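Local coordinates for metallo-beta-lactamase domain-containing protein (PDB 2AZ4) that binds two zinc ions in a metallo-beta-lactamase-type fold and may act as an RNA-binding exonuclease, at residues F336-H347 against F363-F374. Sequence-based numbering, arbitrary orientation.
Sequences FDNLQEGSLYIH and FLDLLAKKDITF
Strands 344-348 and 373-376, joined through helix 358-369, form a beta-alpha-beta crossover unit at one margin of a six-stranded parallel sheet, away from the two zinc ions. Two backbone bonds set the parallel register: T373 N to S343 O, and Y345 N to T373 O (2.9 Å), the latter nearly straight at 174°. Between helix and sheet lies an aromatic cluster, in which F363 meets its neighbours at steep angles. From the helix it turns its edge to the face of F336, placing CE1 over the ring centre with the planes 71° apart; its CZ also comes 3.5 Å from Y345 CE2. With CG opposite the backbone N (chi1 -175°), the F363 ring extends from the helix toward these partners and turns its edge, offset, to the face of H347. F374 CE1 lies 3.4 Å from H347 CB. Branched I372 continues the apolar layer, its CD1 3.6 Å from L339 CB and its CG2 near Y345 CB. The helix closes in a Schellman motif with D371 at positive phi, and just before it the long, flexible chain of K370 bends near its end. This brings charged NZ to D337 O (3.0 Å), above that carbonyl's plane, and to L339 O (2.9 Å); a water links NZ to D337 OD1. One ammonium thus ties the 336-339 turn to the helix end, while the edge of F363 joins the helix to F336 of that turn and to Y345 and H347 of the strand.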
ATOM      1  N   PHE A 336      -5.194 -16.519  19.378  1.00 17.02           N
ATOM      2  CA  PHE A 336      -3.835 -17.085  19.430  1.00 18.77           C
ATOM      3  C   PHE A 336      -3.659 -17.991  20.648  1.00 18.65           C
ATOM      4  O   PHE A 336      -2.754 -18.822  20.677  1.00 18.23           O
ATOM      5  CB  PHE A 336      -2.745 -15.987  19.372  1.00 19.03           C
ATOM      6  CG  PHE A 336      -2.640 -15.320  18.037  1.00 20.12           C
ATOM      7  CD1 PHE A 336      -1.710 -15.747  17.108  1.00 21.74           C
ATOM      8  CD2 PHE A 336      -3.488 -14.262  17.699  1.00 21.75           C
ATOM      9  CE1 PHE A 336      -1.619 -15.117  15.857  1.00 22.65           C
ATOM     10  CE2 PHE A 336      -3.409 -13.643  16.432  1.00 21.50           C
ATOM     11  CZ  PHE A 336      -2.490 -14.069  15.530  1.00 21.10           C
ATOM     12  N   ASP A 337      -4.553 -17.844  21.634  1.00 19.14           N
ATOM     13  CA  ASP A 337      -4.511 -18.655  22.873  1.00 19.70           C
ATOM     14  C   ASP A 337      -4.820 -20.132  22.593  1.00 19.13           C
ATOM     15  O   ASP A 337      -4.579 -20.995  23.435  1.00 19.40           O
ATOM     16  CB  ASP A 337      -5.417 -18.025  23.951  1.00 20.34           C
ATOM     17  CG  ASP A 337      -5.379 -18.759  25.295  1.00 24.19           C
ATOM     18  OD1 ASP A 337      -4.271 -18.949  25.867  1.00 27.10           O
ATOM     19  OD2 ASP A 337      -6.477 -19.118  25.799  1.00 27.43           O
ATOM     20  N   ASN A 338      -5.290 -20.434  21.379  1.00 18.80           N
ATOM     21  CA  ASN A 338      -5.600 -21.831  20.992  1.00 18.85           C
ATOM     22  C   ASN A 338      -4.471 -22.592  20.315  1.00 19.23           C
ATOM     23  O   ASN A 338      -4.574 -23.801  20.103  1.00 19.59           O
ATOM     24  CB  ASN A 338      -6.839 -21.876  20.100  1.00 18.28           C
ATOM     25  CG  ASN A 338      -8.108 -21.548  20.862  1.00 18.51           C
ATOM     26  OD1 ASN A 338      -8.217 -21.833  22.051  1.00 20.46           O
ATOM     27  ND2 ASN A 338      -9.071 -20.959  20.180  1.00 18.16           N
ATOM     28  N   LEU A 339      -3.405 -21.882  19.960  1.00 20.01           N
ATOM     29  CA  LEU A 339      -2.262 -22.497  19.288  1.00 20.76           C
ATOM     30  C   LEU A 339      -1.574 -23.386  20.283  1.00 21.27           C
ATOM     31  O   LEU A 339      -1.662 -23.164  21.485  1.00 20.99           O
ATOM     32  CB  LEU A 339      -1.283 -21.422  18.782  1.00 20.66           C
ATOM     33  CG  LEU A 339      -1.714 -20.482  17.646  1.00 19.79           C
ATOM     34  CD1 LEU A 339      -0.628 -19.466  17.351  1.00 18.57           C
ATOM     35  CD2 LEU A 339      -2.076 -21.259  16.382  1.00 21.31           C
ATOM     36  N   GLN A 340      -0.863 -24.381  19.783  1.00 21.98           N
ATOM     37  CA  GLN A 340      -0.215 -25.319  20.659  1.00 22.60           C
ATOM     38  C   GLN A 340       1.037 -24.735  21.300  1.00 23.23           C
ATOM     39  O   GLN A 340       1.785 -23.978  20.671  1.00 22.32           O
ATOM     40  CB  GLN A 340       0.147 -26.577  19.890  1.00 22.95           C
ATOM     41  CG  GLN A 340      -1.028 -27.218  19.205  1.00 24.59           C
ATOM     42  CD  GLN A 340      -0.593 -28.273  18.225  1.00 24.52           C
ATOM     43  OE1 GLN A 340       0.527 -28.790  18.298  1.00 24.76           O
ATOM     44  NE2 GLN A 340      -1.473 -28.608  17.305  1.00 24.86           N
ATOM     45  N   GLU A 341       1.239 -25.100  22.566  1.00 23.37           N
ATOM     46  CA  GLU A 341       2.487 -24.858  23.265  1.00 24.98           C
ATOM     47  C   GLU A 341       3.641 -25.511  22.508  1.00 24.01           C
ATOM     48  O   GLU A 341       3.564 -26.690  22.099  1.00 24.57           O
ATOM     49  CB  GLU A 341       2.383 -25.392  24.705  1.00 25.98           C
ATOM     50  CG  GLU A 341       3.574 -25.117  25.586  1.00 30.10           C
ATOM     51  CD  GLU A 341       3.208 -25.050  27.073  1.00 38.35           C
ATOM     52  OE1 GLU A 341       2.007 -24.803  27.402  1.00 40.21           O
ATOM     53  OE2 GLU A 341       4.132 -25.230  27.915  1.00 40.85           O
ATOM     54  N   GLY A 342       4.704 -24.735  22.310  1.00 23.28           N
ATOM     55  CA  GLY A 342       5.882 -25.208  21.597  1.00 23.03           C
ATOM     56  C   GLY A 342       5.796 -25.078  20.082  1.00 22.38           C
ATOM     57  O   GLY A 342       6.706 -25.512  19.356  1.00 22.40           O
ATOM     58  N   SER A 343       4.703 -24.506  19.585  1.00 21.08           N
ATOM     59  CA  SER A 343       4.540 -24.386  18.132  1.00 19.92           C
ATOM     60  C   SER A 343       5.346 -23.194  17.553  1.00 20.15           C
ATOM     61  O   SER A 343       5.991 -22.430  18.291  1.00 19.91           O
ATOM     62  CB  SER A 343       3.055 -24.315  17.768  1.00 19.07           C
ATOM     63  OG  SER A 343       2.499 -23.088  18.190  1.00 17.14           O
ATOM     64  N   LEU A 344       5.308 -23.056  16.226  1.00 20.01           N
ATOM     65  CA  LEU A 344       6.067 -22.030  15.521  1.00 19.26           C
ATOM     66  C   LEU A 344       5.095 -21.094  14.830  1.00 18.85           C
ATOM     67  O   LEU A 344       4.182 -21.545  14.164  1.00 19.44           O
ATOM     68  CB  LEU A 344       6.996 -22.680  14.493  1.00 19.37           C
ATOM     69  CG  LEU A 344       7.895 -21.790  13.610  1.00 18.80           C
ATOM     70  CD1 LEU A 344       8.839 -20.921  14.452  1.00 16.66           C
ATOM     71  CD2 LEU A 344       8.667 -22.676  12.583  1.00 18.74           C
ATOM     72  N   TYR A 345       5.278 -19.797  15.022  1.00 18.76           N
ATOM     73  CA  TYR A 345       4.473 -18.794  14.325  1.00 17.92           C
ATOM     74  C   TYR A 345       5.395 -17.861  13.539  1.00 17.66           C
ATOM     75  O   TYR A 345       6.332 -17.294  14.077  1.00 17.57           O
ATOM     76  CB  TYR A 345       3.594 -18.004  15.305  1.00 17.94           C
ATOM     77  CG  TYR A 345       2.981 -16.761  14.680  1.00 16.55           C
ATOM     78  CD1 TYR A 345       1.970 -16.866  13.716  1.00 15.80           C
ATOM     79  CD2 TYR A 345       3.433 -15.488  15.021  1.00 17.50           C
ATOM     80  CE1 TYR A 345       1.416 -15.720  13.126  1.00 14.74           C
ATOM     81  CE2 TYR A 345       2.876 -14.343  14.430  1.00 15.13           C
ATOM     82  CZ  TYR A 345       1.881 -14.477  13.487  1.00 13.79           C
ATOM     83  OH  TYR A 345       1.340 -13.359  12.893  1.00 18.04           O
ATOM     84  N   ILE A 346       5.098 -17.702  12.258  1.00 18.17           N
ATOM     85  CA  ILE A 346       5.919 -16.902  11.365  1.00 17.69           C
ATOM     86  C   ILE A 346       5.167 -15.627  11.045  1.00 17.10           C
ATOM     87  O   ILE A 346       4.107 -15.654  10.427  1.00 16.71           O
ATOM     88  CB  ILE A 346       6.276 -17.673  10.086  1.00 18.27           C
ATOM     89  CG1 ILE A 346       7.081 -18.931  10.449  1.00 17.52           C
ATOM     90  CG2 ILE A 346       7.051 -16.769   9.121  1.00 17.72           C
ATOM     91  CD1 ILE A 346       6.919 -20.053   9.409  1.00 17.87           C
ATOM     92  N   HIS A 347       5.718 -14.518  11.523  1.00 16.86           N
ATOM     93  CA  HIS A 347       5.107 -13.211  11.377  1.00 17.05           C
ATOM     94  C   HIS A 347       5.712 -12.527  10.155  1.00 16.96           C
ATOM     95  O   HIS A 347       6.860 -12.089  10.192  1.00 17.24           O
ATOM     96  CB  HIS A 347       5.370 -12.395  12.643  1.00 16.83           C
ATOM     97  CG  HIS A 347       4.407 -11.271  12.841  1.00 17.16           C
ATOM     98  ND1 HIS A 347       4.806  -9.958  12.942  1.00 21.01           N
ATOM     99  CD2 HIS A 347       3.059 -11.263  12.915  1.00 15.47           C
ATOM    100  CE1 HIS A 347       3.745  -9.188  13.113  1.00 18.17           C
ATOM    101  NE2 HIS A 347       2.671  -9.957  13.089  1.00 20.53           N
ATOM    102  N   PHE A 363       1.469  -8.739  22.007  1.00 26.03           N
ATOM    103  CA  PHE A 363       1.408  -9.913  21.136  1.00 24.84           C
ATOM    104  C   PHE A 363       2.569 -10.864  21.450  1.00 24.75           C
ATOM    105  O   PHE A 363       2.352 -12.045  21.728  1.00 24.28           O
ATOM    106  CB  PHE A 363       1.413  -9.473  19.663  1.00 24.61           C
ATOM    107  CG  PHE A 363       1.221 -10.600  18.665  1.00 23.67           C
ATOM    108  CD1 PHE A 363       0.376 -11.676  18.934  1.00 25.21           C
ATOM    109  CD2 PHE A 363       1.864 -10.556  17.427  1.00 24.17           C
ATOM    110  CE1 PHE A 363       0.190 -12.699  17.995  1.00 25.65           C
ATOM    111  CE2 PHE A 363       1.677 -11.574  16.474  1.00 22.82           C
ATOM    112  CZ  PHE A 363       0.855 -12.640  16.756  1.00 23.92           C
ATOM    113  N   LEU A 364       3.792 -10.341  21.433  1.00 25.12           N
ATOM    114  CA  LEU A 364       4.977 -11.161  21.721  1.00 26.06           C
ATOM    115  C   LEU A 364       4.939 -11.730  23.138  1.00 26.16           C
ATOM    116  O   LEU A 364       5.335 -12.866  23.358  1.00 25.67           O
ATOM    117  CB  LEU A 364       6.284 -10.380  21.507  1.00 26.68           C
ATOM    118  CG  LEU A 364       6.692  -9.634  20.221  1.00 27.69           C
ATOM    119  CD1 LEU A 364       8.178  -9.807  20.068  1.00 30.06           C
ATOM    120  CD2 LEU A 364       6.005 -10.097  18.955  1.00 26.97           C
ATOM    121  N   ASP A 365       4.448 -10.938  24.093  1.00 27.02           N
ATOM    122  CA  ASP A 365       4.253 -11.413  25.460  1.00 27.44           C
ATOM    123  C   ASP A 365       3.248 -12.579  25.517  1.00 27.18           C
ATOM    124  O   ASP A 365       3.508 -13.600  26.172  1.00 27.52           O
ATOM    125  CB  ASP A 365       3.854 -10.255  26.400  1.00 28.77           C
ATOM    126  CG  ASP A 365       4.992  -9.235  26.621  1.00 32.58           C
ATOM    127  OD1 ASP A 365       6.102  -9.378  26.030  1.00 38.15           O
ATOM    128  OD2 ASP A 365       4.778  -8.270  27.402  1.00 36.99           O
ATOM    129  N   LEU A 366       2.117 -12.452  24.819  1.00 25.83           N
ATOM    130  CA  LEU A 366       1.145 -13.555  24.736  1.00 25.51           C
ATOM    131  C   LEU A 366       1.758 -14.846  24.188  1.00 24.51           C
ATOM    132  O   LEU A 366       1.559 -15.931  24.757  1.00 23.33           O
ATOM    133  CB  LEU A 366      -0.105 -13.127  23.939  1.00 24.92           C
ATOM    134  CG  LEU A 366      -0.908 -13.982  22.949  1.00 27.62           C
ATOM    135  CD1 LEU A 366      -1.124 -15.440  23.329  1.00 28.51           C
ATOM    136  CD2 LEU A 366      -2.261 -13.306  22.643  1.00 27.59           C
ATOM    137  N   LEU A 367       2.514 -14.727  23.095  1.00 23.59           N
ATOM    138  CA  LEU A 367       3.135 -15.883  22.478  1.00 23.21           C
ATOM    139  C   LEU A 367       4.156 -16.515  23.398  1.00 24.00           C
ATOM    140  O   LEU A 367       4.227 -17.733  23.492  1.00 24.07           O
ATOM    141  CB  LEU A 367       3.788 -15.501  21.145  1.00 22.95           C
ATOM    142  CG  LEU A 367       2.834 -15.051  20.042  1.00 22.04           C
ATOM    143  CD1 LEU A 367       3.613 -14.470  18.863  1.00 21.24           C
ATOM    144  CD2 LEU A 367       1.926 -16.208  19.617  1.00 21.48           C
ATOM    145  N   ALA A 368       4.961 -15.677  24.048  1.00 25.14           N
ATOM    146  CA  ALA A 368       5.983 -16.141  24.977  1.00 26.88           C
ATOM    147  C   ALA A 368       5.411 -17.027  26.074  1.00 28.02           C
ATOM    148  O   ALA A 368       5.916 -18.131  26.293  1.00 28.39           O
ATOM    149  CB  ALA A 368       6.735 -14.971  25.571  1.00 26.90           C
ATOM    150  N   LYS A 369       4.348 -16.562  26.729  1.00 29.62           N
ATOM    151  CA  LYS A 369       3.659 -17.327  27.802  1.00 31.75           C
ATOM    152  C   LYS A 369       3.225 -18.720  27.360  1.00 31.87           C
ATOM    153  O   LYS A 369       3.119 -19.642  28.178  1.00 31.68           O
ATOM    154  CB  LYS A 369       2.418 -16.577  28.291  1.00 32.12           C
ATOM    155  CG  LYS A 369       2.700 -15.331  29.114  1.00 36.28           C
ATOM    156  CD  LYS A 369       2.860 -15.612  30.619  1.00 41.35           C
ATOM    157  CE  LYS A 369       1.586 -16.173  31.266  1.00 44.21           C
ATOM    158  NZ  LYS A 369       1.848 -16.697  32.643  1.00 44.79           N
ATOM    159  N   LYS A 370       2.964 -18.864  26.060  1.00 32.05           N
ATOM    160  CA  LYS A 370       2.520 -20.135  25.510  1.00 32.44           C
ATOM    161  C   LYS A 370       3.670 -20.961  24.953  1.00 32.22           C
ATOM    162  O   LYS A 370       3.439 -22.010  24.356  1.00 32.89           O
ATOM    163  CB  LYS A 370       1.449 -19.901  24.446  1.00 32.18           C
ATOM    164  CG  LYS A 370       0.128 -19.408  25.040  1.00 33.36           C
ATOM    165  CD  LYS A 370      -0.992 -19.316  24.008  1.00 33.46           C
ATOM    166  CE  LYS A 370      -1.229 -20.648  23.229  1.00 34.18           C
ATOM    167  NZ  LYS A 370      -1.722 -21.822  24.033  1.00 35.11           N
ATOM    168  N   ASP A 371       4.906 -20.494  25.150  1.00 32.41           N
ATOM    169  CA  ASP A 371       6.096 -21.163  24.592  1.00 32.21           C
ATOM    170  C   ASP A 371       5.942 -21.334  23.059  1.00 31.09           C
ATOM    171  O   ASP A 371       6.324 -22.355  22.494  1.00 31.13           O
ATOM    172  CB  ASP A 371       6.302 -22.524  25.284  1.00 32.76           C
ATOM    173  CG  ASP A 371       7.731 -23.056  25.164  1.00 35.79           C
ATOM    174  OD1 ASP A 371       8.692 -22.244  25.174  1.00 38.50           O
ATOM    175  OD2 ASP A 371       7.893 -24.307  25.073  1.00 39.06           O
ATOM    176  N   ILE A 372       5.345 -20.342  22.402  1.00 29.77           N
ATOM    177  CA  ILE A 372       5.254 -20.339  20.929  1.00 28.43           C
ATOM    178  C   ILE A 372       6.450 -19.550  20.420  1.00 27.56           C
ATOM    179  O   ILE A 372       6.626 -18.385  20.796  1.00 27.86           O
ATOM    180  CB  ILE A 372       3.921 -19.725  20.430  1.00 28.39           C
ATOM    181  CG1 ILE A 372       2.717 -20.525  20.964  1.00 27.79           C
ATOM    182  CG2 ILE A 372       3.866 -19.652  18.888  1.00 28.29           C
ATOM    183  CD1 ILE A 372       1.372 -19.839  20.721  1.00 28.15           C
ATOM    184  N   THR A 373       7.307 -20.194  19.626  1.00 26.57           N
ATOM    185  CA  THR A 373       8.420 -19.498  18.980  1.00 26.18           C
ATOM    186  C   THR A 373       7.921 -18.476  17.938  1.00 25.89           C
ATOM    187  O   THR A 373       7.206 -18.830  16.996  1.00 26.71           O
ATOM    188  CB  THR A 373       9.400 -20.471  18.320  1.00 26.66           C
ATOM    189  OG1 THR A 373       9.891 -21.398  19.301  1.00 27.74           O
ATOM    190  CG2 THR A 373      10.575 -19.715  17.677  1.00 24.93           C
ATOM    191  N   PHE A 374       8.295 -17.220  18.127  1.00 24.50           N
ATOM    192  CA  PHE A 374       7.909 -16.140  17.223  1.00 23.24           C
ATOM    193  C   PHE A 374       9.077 -15.869  16.284  1.00 23.23           C
ATOM    194  O   PHE A 374      10.227 -15.700  16.736  1.00 22.67           O
ATOM    195  CB  PHE A 374       7.611 -14.888  18.030  1.00 22.61           C
ATOM    196  CG  PHE A 374       7.400 -13.646  17.203  1.00 22.19           C
ATOM    197  CD1 PHE A 374       6.124 -13.290  16.773  1.00 20.26           C
ATOM    198  CD2 PHE A 374       8.464 -12.814  16.883  1.00 21.18           C
ATOM    199  CE1 PHE A 374       5.909 -12.147  16.036  1.00 20.69           C
ATOM    200  CE2 PHE A 374       8.248 -11.638  16.133  1.00 20.73           C
ATOM    201  CZ  PHE A 374       6.966 -11.319  15.716  1.00 20.60           C
TER
HETATM  202  O   HOH W   1      -2.849 -20.959  26.287  1.00 56.21           O
HETATM  203  O   HOH W   2       4.593 -22.572  29.026  1.00 58.86           O